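Local coordinates for protein iron-containing superoxide dismutase B2 (Trypanosoma brucei, PDB 3ESF) that probably destroys toxic superoxide radicals in the cell, using a bound iron ion to convert superoxide into hydrogen peroxide and molecular oxygen, at residues P6-G11 and F78-M83; S54-I59 and Q72-N77; W125-Q130 and F140-A145; P156-D161 and V186-A191. The protein carries 1 engineered substitution. All coordinates share one frame; numbering follows the deposited sequence.

Interaction 1 (P6-G11 and F78-M83); sequences PPLPWG and FYWESM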
# COMPACT_ATOMS: atom_id res chain seq x y z
N PRO A 6 13.01 18.01 8.42
CA PRO A 6 13.01 18.50 9.81
C PRO A 6 12.88 17.32 10.78
O PRO A 6 12.29 16.27 10.42
CB PRO A 6 11.74 19.39 9.89
CG PRO A 6 11.22 19.54 8.50
CD PRO A 6 11.81 18.41 7.66
N PRO A 7 13.39 17.49 12.01
CA PRO A 7 13.20 16.44 13.00
C PRO A 7 11.70 16.29 13.29
O PRO A 7 10.90 17.18 12.91
CB PRO A 7 13.97 16.98 14.23
CG PRO A 7 14.01 18.47 14.05
CD PRO A 7 14.14 18.64 12.55
N LEU A 8 11.31 15.18 13.91
CA LEU A 8 9.95 15.02 14.40
C LEU A 8 9.62 16.22 15.31
O LEU A 8 10.47 16.65 16.08
CB LEU A 8 9.81 13.71 15.17
CG LEU A 8 9.90 12.42 14.36
CD1 LEU A 8 10.28 11.26 15.25
CD2 LEU A 8 8.57 12.12 13.65
N PRO A 9 8.42 16.80 15.17
CA PRO A 9 8.09 17.99 15.98
C PRO A 9 8.09 17.71 17.49
O PRO A 9 8.41 18.60 18.26
CB PRO A 9 6.71 18.41 15.46
CG PRO A 9 6.59 17.71 14.07
CD PRO A 9 7.32 16.42 14.26
N TRP A 10 7.80 16.47 17.87
CA TRP A 10 7.55 16.12 19.27
C TRP A 10 8.32 14.90 19.77
O TRP A 10 7.98 14.35 20.82
CB TRP A 10 6.04 15.89 19.48
CG TRP A 10 5.33 15.52 18.22
CD1 TRP A 10 4.47 16.30 17.51
CD2 TRP A 10 5.44 14.29 17.49
NE1 TRP A 10 4.02 15.64 16.40
CE2 TRP A 10 4.60 14.40 16.36
CE3 TRP A 10 6.17 13.09 17.68
CZ2 TRP A 10 4.45 13.36 15.42
CZ3 TRP A 10 6.01 12.06 16.78
CH2 TRP A 10 5.17 12.20 15.64
N GLY A 11 9.33 14.46 19.02
CA GLY A 11 10.23 13.38 19.45
C GLY A 11 9.72 12.00 19.10
O GLY A 11 8.54 11.84 18.83
N PHE A 78 4.31 16.97 6.40
CA PHE A 78 3.00 17.55 6.68
C PHE A 78 2.21 16.66 7.66
O PHE A 78 1.52 17.17 8.57
CB PHE A 78 2.23 17.73 5.36
CG PHE A 78 1.19 18.81 5.42
CD1 PHE A 78 1.56 20.15 5.37
CD2 PHE A 78 -0.15 18.48 5.56
CE1 PHE A 78 0.59 21.16 5.45
CE2 PHE A 78 -1.12 19.48 5.61
CZ PHE A 78 -0.75 20.82 5.56
N TYR A 79 2.31 15.35 7.47
CA TYR A 79 1.73 14.35 8.39
C TYR A 79 2.18 14.50 9.86
O TYR A 79 1.34 14.49 10.75
CB TYR A 79 2.11 12.96 7.88
CG TYR A 79 1.69 11.79 8.75
CD1 TYR A 79 0.35 11.60 9.12
CD2 TYR A 79 2.64 10.85 9.18
CE1 TYR A 79 -0.04 10.50 9.87
CE2 TYR A 79 2.28 9.77 9.95
CZ TYR A 79 0.94 9.58 10.29
OH TYR A 79 0.58 8.47 11.04
N TRP A 80 3.49 14.57 10.12
CA TRP A 80 3.99 14.74 11.48
C TRP A 80 3.48 16.03 12.10
O TRP A 80 3.11 16.05 13.27
CB TRP A 80 5.53 14.69 11.60
CG TRP A 80 6.17 13.46 11.05
CD1 TRP A 80 7.17 13.41 10.11
CD2 TRP A 80 5.87 12.09 11.38
NE1 TRP A 80 7.49 12.11 9.83
CE2 TRP A 80 6.72 11.27 10.59
CE3 TRP A 80 4.96 11.47 12.27
CZ2 TRP A 80 6.70 9.87 10.66
CZ3 TRP A 80 4.94 10.08 12.34
CH2 TRP A 80 5.81 9.29 11.54
N GLU A 81 3.46 17.11 11.32
CA GLU A 81 2.92 18.39 11.78
C GLU A 81 1.40 18.38 12.01
O GLU A 81 0.89 19.17 12.80
CB GLU A 81 3.30 19.52 10.82
CG GLU A 81 4.78 19.93 10.91
CD GLU A 81 5.17 20.51 12.27
OE1 GLU A 81 4.29 20.73 13.13
OE2 GLU A 81 6.38 20.77 12.48
N SER A 82 0.71 17.46 11.35
CA SER A 82 -0.75 17.28 11.47
C SER A 82 -1.14 16.55 12.77
O SER A 82 -2.34 16.33 13.04
CB SER A 82 -1.29 16.51 10.25
OG SER A 82 -1.16 17.27 9.05
N MET A 83 -0.13 16.18 13.56
CA MET A 83 -0.34 15.48 14.83
C MET A 83 0.44 16.14 15.95
O MET A 83 1.44 16.83 15.71
CB MET A 83 0.04 14.00 14.70
CG MET A 83 -0.63 13.29 13.51
SD MET A 83 -0.25 11.53 13.49
CE MET A 83 1.55 11.53 13.23

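Interaction 2 (S54-I59 and Q72-N77); sequences SVEEII and QIFNHN. With FE (Fe (III) ion), chain E.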
# COMPACT_ATOMS: atom_id res chain seq x y z
N SER A 54 13.85 22.92 -4.71
CA SER A 54 13.13 22.58 -3.48
C SER A 54 12.25 21.33 -3.70
O SER A 54 11.90 20.99 -4.84
CB SER A 54 12.27 23.74 -3.02
OG SER A 54 11.11 23.85 -3.81
N VAL A 55 11.91 20.65 -2.61
CA VAL A 55 10.95 19.55 -2.62
C VAL A 55 9.61 19.98 -3.29
O VAL A 55 9.06 19.25 -4.12
CB VAL A 55 10.78 18.96 -1.18
CG1 VAL A 55 9.59 18.03 -1.05
CG2 VAL A 55 12.10 18.23 -0.73
N GLU A 56 9.12 21.18 -2.96
CA GLU A 56 7.88 21.70 -3.57
C GLU A 56 8.00 21.95 -5.07
O GLU A 56 7.08 21.62 -5.82
CB GLU A 56 7.39 22.94 -2.84
CG GLU A 56 6.88 22.61 -1.44
CD GLU A 56 6.21 23.76 -0.74
OE1 GLU A 56 5.83 24.75 -1.40
OE2 GLU A 56 6.06 23.66 0.50
N GLU A 57 9.13 22.53 -5.48
CA GLU A 57 9.45 22.73 -6.90
C GLU A 57 9.46 21.37 -7.63
O GLU A 57 8.89 21.25 -8.72
CB GLU A 57 10.79 23.50 -7.08
CG GLU A 57 10.72 25.02 -6.66
CD GLU A 57 12.07 25.70 -6.32
OE1 GLU A 57 13.16 25.12 -6.50
OE2 GLU A 57 12.03 26.86 -5.84
N ILE A 58 10.06 20.36 -7.02
CA ILE A 58 10.06 18.99 -7.61
C ILE A 58 8.63 18.42 -7.79
O ILE A 58 8.26 17.97 -8.88
CB ILE A 58 10.94 17.99 -6.81
CG1 ILE A 58 12.42 18.37 -6.88
CG2 ILE A 58 10.75 16.55 -7.35
CD1 ILE A 58 13.27 17.78 -5.78
N ILE A 59 7.84 18.49 -6.73
CA ILE A 59 6.43 18.06 -6.75
C ILE A 59 5.65 18.72 -7.89
O ILE A 59 4.87 18.06 -8.57
CB ILE A 59 5.74 18.35 -5.38
CG1 ILE A 59 6.38 17.47 -4.31
CG2 ILE A 59 4.21 18.15 -5.48
CD1 ILE A 59 6.05 17.89 -2.88
N GLN A 72 6.46 12.19 -1.33
CA GLN A 72 6.46 11.49 -0.04
C GLN A 72 7.19 12.24 1.05
O GLN A 72 6.79 12.18 2.21
CB GLN A 72 7.02 10.08 -0.18
CG GLN A 72 6.11 9.13 -0.94
CD GLN A 72 4.86 8.78 -0.18
OE1 GLN A 72 3.86 9.47 -0.27
NE2 GLN A 72 4.91 7.69 0.58
N ILE A 73 8.28 12.92 0.71
CA ILE A 73 8.97 13.77 1.67
C ILE A 73 8.06 14.88 2.24
O ILE A 73 7.95 15.07 3.46
CB ILE A 73 10.31 14.32 1.10
CG1 ILE A 73 11.30 13.14 0.89
CG2 ILE A 73 10.94 15.41 2.03
CD1 ILE A 73 12.43 13.44 -0.08
N PHE A 74 7.42 15.62 1.35
CA PHE A 74 6.50 16.68 1.76
C PHE A 74 5.30 16.12 2.53
O PHE A 74 4.92 16.67 3.56
CB PHE A 74 6.07 17.47 0.53
CG PHE A 74 5.01 18.46 0.80
CD1 PHE A 74 5.33 19.81 0.90
CD2 PHE A 74 3.68 18.05 0.96
CE1 PHE A 74 4.33 20.76 1.16
CE2 PHE A 74 2.69 18.99 1.23
CZ PHE A 74 3.00 20.34 1.32
N ASN A 75 4.72 15.02 2.03
CA ASN A 75 3.53 14.40 2.64
C ASN A 75 3.83 13.98 4.08
O ASN A 75 3.02 14.20 4.95
CB ASN A 75 3.03 13.19 1.84
CG ASN A 75 2.42 13.56 0.51
OD1 ASN A 75 2.13 14.73 0.22
ND2 ASN A 75 2.20 12.57 -0.32
N HIS A 76 4.98 13.35 4.31
CA HIS A 76 5.36 12.91 5.66
C HIS A 76 5.67 14.07 6.58
O HIS A 76 5.34 14.02 7.76
CB HIS A 76 6.56 11.96 5.60
CG HIS A 76 6.18 10.60 5.13
ND1 HIS A 76 6.01 10.29 3.79
CD2 HIS A 76 5.85 9.48 5.82
CE1 HIS A 76 5.62 9.04 3.68
NE2 HIS A 76 5.49 8.53 4.90
N ASN A 77 6.35 15.09 6.07
CA ASN A 77 6.58 16.31 6.84
C ASN A 77 5.24 16.87 7.33
O ASN A 77 5.07 17.20 8.52
CB ASN A 77 7.32 17.39 6.02
CG ASN A 77 8.80 17.06 5.78
OD1 ASN A 77 9.38 16.19 6.42
ND2 ASN A 77 9.43 17.81 4.87
FE FE E . 4.31 6.82 5.46
O HOH W 1 3.48 6.85 3.49

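Interaction 3 (W125-Q130 and F140-A145); sequences WAWLVQ and FQTHDA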
# COMPACT_ATOMS: atom_id res chain seq x y z
N TRP A 125 -3.37 8.67 1.17
CA TRP A 125 -3.36 9.80 2.10
C TRP A 125 -4.76 10.41 2.13
O TRP A 125 -5.35 10.61 1.07
CB TRP A 125 -2.39 10.89 1.63
CG TRP A 125 -0.98 10.45 1.51
CD1 TRP A 125 -0.40 9.80 0.45
CD2 TRP A 125 0.03 10.62 2.49
NE1 TRP A 125 0.90 9.53 0.72
CE2 TRP A 125 1.21 10.02 1.97
CE3 TRP A 125 0.07 11.20 3.76
CZ2 TRP A 125 2.41 10.00 2.67
CZ3 TRP A 125 1.29 11.15 4.48
CH2 TRP A 125 2.42 10.55 3.92
N ALA A 126 -5.26 10.71 3.32
CA ALA A 126 -6.51 11.47 3.46
C ALA A 126 -6.15 12.88 3.85
O ALA A 126 -5.32 13.09 4.75
CB ALA A 126 -7.45 10.85 4.47
N TRP A 127 -6.75 13.85 3.15
CA TRP A 127 -6.44 15.24 3.39
C TRP A 127 -7.68 16.06 3.74
O TRP A 127 -8.78 15.77 3.29
CB TRP A 127 -5.84 15.91 2.14
CG TRP A 127 -4.58 15.30 1.59
CD1 TRP A 127 -4.51 14.22 0.73
CD2 TRP A 127 -3.24 15.72 1.82
NE1 TRP A 127 -3.22 13.97 0.41
CE2 TRP A 127 -2.41 14.85 1.07
CE3 TRP A 127 -2.65 16.78 2.54
CZ2 TRP A 127 -1.02 14.98 1.05
CZ3 TRP A 127 -1.25 16.90 2.54
CH2 TRP A 127 -0.45 16.01 1.79
N LEU A 128 -7.45 17.11 4.53
CA LEU A 128 -8.31 18.27 4.52
C LEU A 128 -7.55 19.29 3.68
O LEU A 128 -6.37 19.53 3.92
CB LEU A 128 -8.57 18.77 5.97
CG LEU A 128 -9.39 20.07 6.19
CD1 LEU A 128 -10.76 20.03 5.50
CD2 LEU A 128 -9.57 20.33 7.69
N VAL A 129 -8.20 19.86 2.67
CA VAL A 129 -7.61 20.90 1.84
C VAL A 129 -8.56 22.07 1.69
O VAL A 129 -9.77 21.93 1.89
CB VAL A 129 -7.17 20.41 0.39
CG1 VAL A 129 -6.21 19.24 0.43
CG2 VAL A 129 -8.41 20.13 -0.50
N GLN A 130 -8.01 23.22 1.33
CA GLN A 130 -8.82 24.36 0.98
C GLN A 130 -8.65 24.66 -0.50
O GLN A 130 -7.52 24.71 -1.01
CB GLN A 130 -8.42 25.58 1.80
CG GLN A 130 -9.36 26.80 1.59
CD GLN A 130 -8.86 28.06 2.25
OE1 GLN A 130 -7.67 28.21 2.50
NE2 GLN A 130 -9.78 28.99 2.52
N PHE A 140 -10.15 15.29 0.68
CA PHE A 140 -9.51 15.03 -0.59
C PHE A 140 -8.54 13.87 -0.37
O PHE A 140 -7.79 13.86 0.60
CB PHE A 140 -8.77 16.29 -1.04
CG PHE A 140 -8.05 16.17 -2.34
CD1 PHE A 140 -8.72 16.25 -3.55
CD2 PHE A 140 -6.65 16.01 -2.36
CE1 PHE A 140 -8.04 16.15 -4.75
CE2 PHE A 140 -5.96 15.92 -3.56
CZ PHE A 140 -6.64 15.99 -4.75
N GLN A 141 -8.61 12.86 -1.23
CA GLN A 141 -7.67 11.74 -1.11
C GLN A 141 -6.58 11.82 -2.18
O GLN A 141 -6.81 12.26 -3.30
CB GLN A 141 -8.42 10.40 -1.25
CG GLN A 141 -9.44 10.17 -0.16
CD GLN A 141 -10.32 8.98 -0.43
OE1 GLN A 141 -9.85 7.85 -0.60
NE2 GLN A 141 -11.62 9.21 -0.45
N THR A 142 -5.38 11.35 -1.84
CA THR A 142 -4.41 11.01 -2.87
C THR A 142 -3.98 9.55 -2.70
O THR A 142 -4.02 9.00 -1.59
CB THR A 142 -3.19 11.93 -2.84
OG1 THR A 142 -2.53 11.85 -1.57
CG2 THR A 142 -3.60 13.39 -3.11
N HIS A 143 -3.55 8.95 -3.79
CA HIS A 143 -3.17 7.55 -3.83
C HIS A 143 -1.65 7.49 -4.00
O HIS A 143 -1.06 8.35 -4.70
CB HIS A 143 -3.87 6.87 -5.00
CG HIS A 143 -3.78 5.38 -4.99
ND1 HIS A 143 -4.16 4.62 -3.91
CD2 HIS A 143 -3.42 4.50 -5.96
CE1 HIS A 143 -4.01 3.33 -4.20
NE2 HIS A 143 -3.55 3.23 -5.44
N ASP A 144 -1.04 6.49 -3.37
CA ASP A 144 0.44 6.32 -3.41
C ASP A 144 1.18 7.59 -2.93
O ASP A 144 1.07 7.94 -1.75
CB ASP A 144 0.90 5.85 -4.79
CG ASP A 144 0.23 4.56 -5.19
OD1 ASP A 144 0.15 3.67 -4.30
OD2 ASP A 144 -0.21 4.44 -6.36
N ALA A 145 1.91 8.27 -3.81
CA ALA A 145 2.62 9.49 -3.40
C ALA A 145 1.95 10.77 -3.89
O ALA A 145 2.56 11.84 -3.84
CB ALA A 145 4.07 9.46 -3.83

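Interaction 4 (P156-D161 and V186-A191); sequences PILTCD and VNWDHA. Engineered in segment 156-161: Thr159 (natural residue Ala). With FE (Fe (III) ion), chain E.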
# COMPACT_ATOMS: atom_id res chain seq x y z
N PRO A 156 -3.08 22.34 1.27
CA PRO A 156 -3.30 21.34 2.29
C PRO A 156 -3.39 21.98 3.68
O PRO A 156 -2.72 22.98 3.96
CB PRO A 156 -2.07 20.43 2.16
CG PRO A 156 -1.03 21.27 1.57
CD PRO A 156 -1.73 22.26 0.69
N ILE A 157 -4.24 21.39 4.52
CA ILE A 157 -4.51 21.87 5.87
C ILE A 157 -4.07 20.77 6.84
O ILE A 157 -3.34 21.03 7.79
CB ILE A 157 -6.04 22.19 6.07
CG1 ILE A 157 -6.53 23.29 5.10
CG2 ILE A 157 -6.36 22.48 7.54
CD1 ILE A 157 -5.72 24.62 5.10
N LEU A 158 -4.52 19.54 6.59
CA LEU A 158 -4.16 18.39 7.43
C LEU A 158 -3.99 17.15 6.57
O LEU A 158 -4.62 17.04 5.52
CB LEU A 158 -5.25 18.09 8.47
CG LEU A 158 -5.50 18.88 9.75
CD1 LEU A 158 -6.83 18.48 10.32
CD2 LEU A 158 -4.38 18.70 10.80
N THR A 159 -3.17 16.20 7.02
CA THR A 159 -3.15 14.88 6.38
C THR A 159 -3.00 13.73 7.38
O THR A 159 -2.37 13.88 8.44
CB THR A 159 -2.08 14.78 5.22
OG1 THR A 159 -2.38 13.67 4.34
CG2 THR A 159 -0.67 14.65 5.78
N CYS A 160 -3.63 12.61 7.05
CA CYS A 160 -3.38 11.34 7.72
C CYS A 160 -2.85 10.30 6.71
O CYS A 160 -3.53 9.99 5.71
CB CYS A 160 -4.68 10.84 8.37
SG CYS A 160 -4.54 9.23 9.17
N ASP A 161 -1.63 9.79 6.96
CA ASP A 161 -1.00 8.72 6.17
C ASP A 161 -1.79 7.45 6.39
O ASP A 161 -2.00 7.07 7.54
CB ASP A 161 0.47 8.50 6.66
CG ASP A 161 1.30 7.66 5.72
OD1 ASP A 161 0.80 7.22 4.67
OD2 ASP A 161 2.53 7.45 6.00
N VAL A 186 -4.85 14.76 16.27
CA VAL A 186 -4.97 15.78 15.22
C VAL A 186 -4.60 17.18 15.77
O VAL A 186 -5.11 17.63 16.81
CB VAL A 186 -6.37 15.75 14.52
CG1 VAL A 186 -7.51 16.04 15.52
CG2 VAL A 186 -6.41 16.72 13.34
N ASN A 187 -3.69 17.85 15.07
CA ASN A 187 -3.11 19.12 15.50
C ASN A 187 -3.85 20.31 14.86
O ASN A 187 -3.54 20.69 13.73
CB ASN A 187 -1.61 19.14 15.16
CG ASN A 187 -0.88 20.34 15.72
OD1 ASN A 187 -1.46 21.15 16.41
ND2 ASN A 187 0.41 20.45 15.42
N TRP A 188 -4.80 20.88 15.60
CA TRP A 188 -5.59 22.03 15.14
C TRP A 188 -4.80 23.35 15.09
O TRP A 188 -5.18 24.28 14.36
CB TRP A 188 -6.89 22.19 15.95
CG TRP A 188 -7.79 20.99 15.88
CD1 TRP A 188 -8.14 20.17 16.91
CD2 TRP A 188 -8.40 20.43 14.70
NE1 TRP A 188 -8.95 19.15 16.45
CE2 TRP A 188 -9.13 19.30 15.10
CE3 TRP A 188 -8.40 20.77 13.34
CZ2 TRP A 188 -9.86 18.51 14.19
CZ3 TRP A 188 -9.15 20.00 12.45
CH2 TRP A 188 -9.85 18.88 12.87
N ASP A 189 -3.74 23.46 15.90
CA ASP A 189 -2.80 24.61 15.84
C ASP A 189 -2.17 24.72 14.44
O ASP A 189 -2.18 25.79 13.84
CB ASP A 189 -1.69 24.51 16.90
CG ASP A 189 -2.21 24.32 18.33
OD1 ASP A 189 -3.45 24.19 18.53
OD2 ASP A 189 -1.36 24.33 19.27
N HIS A 190 -1.62 23.60 13.96
CA HIS A 190 -1.04 23.49 12.62
C HIS A 190 -2.08 23.71 11.53
O HIS A 190 -1.82 24.45 10.58
CB HIS A 190 -0.38 22.12 12.45
CG HIS A 190 0.12 21.86 11.05
ND1 HIS A 190 -0.55 21.06 10.15
CD2 HIS A 190 1.21 22.33 10.40
CE1 HIS A 190 0.11 21.03 9.01
NE2 HIS A 190 1.18 21.80 9.14
N ALA A 191 -3.24 23.09 11.68
CA ALA A 191 -4.33 23.22 10.71
C ALA A 191 -4.80 24.68 10.58
O ALA A 191 -4.97 25.19 9.46
CB ALA A 191 -5.48 22.30 11.09
FE FE E . 4.31 6.82 5.46
O HOH W 1 3.48 6.85 3.49

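Interaction 1 (P6-G11 and F78-M83)
Leu8 sets one methyl, CD2, on the face of the Trp80 indole, 13° off the normal of the five-membered ring, a CH-pi contact in which Leu8 CD2 comes to 3.5 Å from Trp80 CD2. The opposite face of that indole takes Tyr79, near its rim; Trp80 also gives its N-H to His33 and packs edge-to-face against the iron ligand His28. Next along the loop, the ring of Pro9 wedges into the hollow between Trp80 and Glu81: Pro9 CD lies 3.6 Å from Trp80 CB, and Pro9 CG meets Glu81 OE2 at 3.5 Å because the glutamate chain bends at chi2 (-64°). Trp10 supplies the third bump. Its CH2 corner presses against the Trp80 indole, 3.5 Å from CE3 of Trp80, with the two rings meeting obliquely, and the Met83 methyl CE lies loosely beside Trp10 CZ2, at 4.1 Å. The NE1 edge of Trp10 turns to the end of helix 64-81 and splits its N-H between two carbonyls, Met83 O at 2.9 Å and Trp80 O at 3.3 Å, both bonds bent. Met83 N reaches Trp80 O from the other face of its plane. Apolar surfaces therefore pack the loop against the helix, while one shared indole N-H ties off the helix end.

Interaction 2 (S54-I59 and Q72-N77)
Val55, Ile59 and Phe74 join two helices of the alpha-hairpin domain, and the longer one, helix 64-81, carries the iron ligand His76 on its far side. The short segments cross at -123° with their axes 9.9 Å apart. Phe74 carries most of the contact: its CB receives Ile59 CD1 at 3.4 Å, while Val55 CG1 approaches Phe74 CB more loosely. Val55's other methyl, CG2, meets Ile73 CG2 at 4.1 Å. CG of Phe74, anti to the backbone N (chi1 172°), carries the ring out to Glu56, which runs extended beyond CG to the rim of the aromatic ring, where its OE2 lies in the ring plane 3.4 Å from Phe74 CE1; carboxylate and ring are 77° apart. No hydrogen bond crosses the contact. The start of helix 55-61 is held by a capping box, with Glu57 N bonded to Ser54 OG and Ser54 N to Glu57 OE1. On the metal side His76 NE2 binds the iron at 2.2 Å, and His76 ND1 bonds in the ring plane to Gln72 O at 2.6 Å, fixing the imidazole's rotation; His76 N reaches that carbonyl from its opposite face. Around the pair, Ile73 packs on Tyr36 and Leu40 of helix 22-45, Asn75 meets Trp125 and Trp127 of strand 124-131, and Gln72 touches Phe121 of the second subunit.

Interaction 3 (W125-Q130 and F140-A145)
Thr142 fits between two tryptophans of the neighbouring strand, Trp125 and Trp127, in the tight part of this beta hairpin. Its OG1, placed between the backbone N and the carbonyl carbon (chi1 60°), takes the indole N-H of Trp127 in the ring plane, NE1 to OG1 3.0 Å and nearly straight at 172°, and lies 3.3 Å from Trp125 CB. The same hydroxyl also bonds to Gly146 O, so it is gripped twice. Beneath the side chains, Trp125 with Thr142 and Trp127 with Phe140 form antiparallel hydrogen-bonded pairs, the shortest bond being Trp127 N to Phe140 O at 2.8 Å; between them Ala126 and Gln141 are a non-hydrogen-bonded pair. Trp125 adds a weak, bent bond from NE1 to Asp144 O, 2.9 Å, just past the strand's end. Side chains at the Phe140 end pack more loosely: those of Phe140, partly exposed, and Trp127 meet CD2 to CD1 at 4.2 Å, and Phe140 CB meets Val129 CG2 at 3.9 Å. On the other face the exposed Gln141 sends OE1 to His120. Strand 124-131 is central in the sheet, with strand 154-161 along its other edge. Helix 64-81 packs on the tryptophan face and helix 106-119 on the Ala126 face, while His143 NE2 bonds to Asp144 OD2 of the second subunit, and Asp144 OD2 to His143 NE2 of that subunit.

Interaction 4 (P156-D161 and V186-A191)
Ile157 and Leu158 form a classic beta bulge, both facing Leu128 of strand 124-131, and these same two residues make the contact with the start of helix 188-196. Ala191 CB is the small knob set between them, 3.7 Å from Ile157 CG2 and 3.7 Å from Leu158 CG. Leu158 reaches farther: with CG anti to the carbonyl carbon (chi1 -76°), it puts methyl CD1 3.5 Å from Trp188 CZ3 and 3.5 Å from Val186 CG2, meeting both side chains at about a right angle. Val186 CG2 in turn lies over the rim of one Trp188 ring face. The other leucine methyl, CD2, sits 3.6 Å from Asn187 O. His190 ND1 comes to 3.7 Å from Ile157 O without a hydrogen bond; its ring packs edge-to-face with Phe78. Asn187 N-caps the helix, its OD1 accepting weak bonds from Asp189 N and His190 N, and sends ND2 to Glu81 O. Along the strand, the engineered Thr159 bonds through OG1 to Ala126 O and through N to Ser82 OG, and Asp161 OD2 binds the iron at 2.0 Å, while Asp161 OD1 takes the N-H of Trp163. No hydrogen bond crosses between the two segments, so the junction is an apolar one: strand and helix hold by methyl and ring packing, and the polar groups named here bond to neighbours instead.

Interactions 2 and 4 meet at the iron: His76 NE2 and Asp161 OD2 bind it 3.3 Å apart, with His28, His165 and a water completing the site. Interactions 1 and 3 flank it. The Trp80 side chain is about 6 Å from the metal and that of Trp125 about 4 Å. Helix 64-81 serves both interactions 1 and 2, whose centres lie 14 Å apart. Interaction 1 is tied to interaction 4 by Asn187 N and Ser82 O, 2.9 Å apart, joining the alpha-hairpin and C-terminal domains. Interactions 3 and 4 reach the same sheet, through neighbouring strands 124-131 and 154-161, and Trp125 CZ3 packs 3.5 Å from Asp161 CB, placing a tryptophan against a metal ligand.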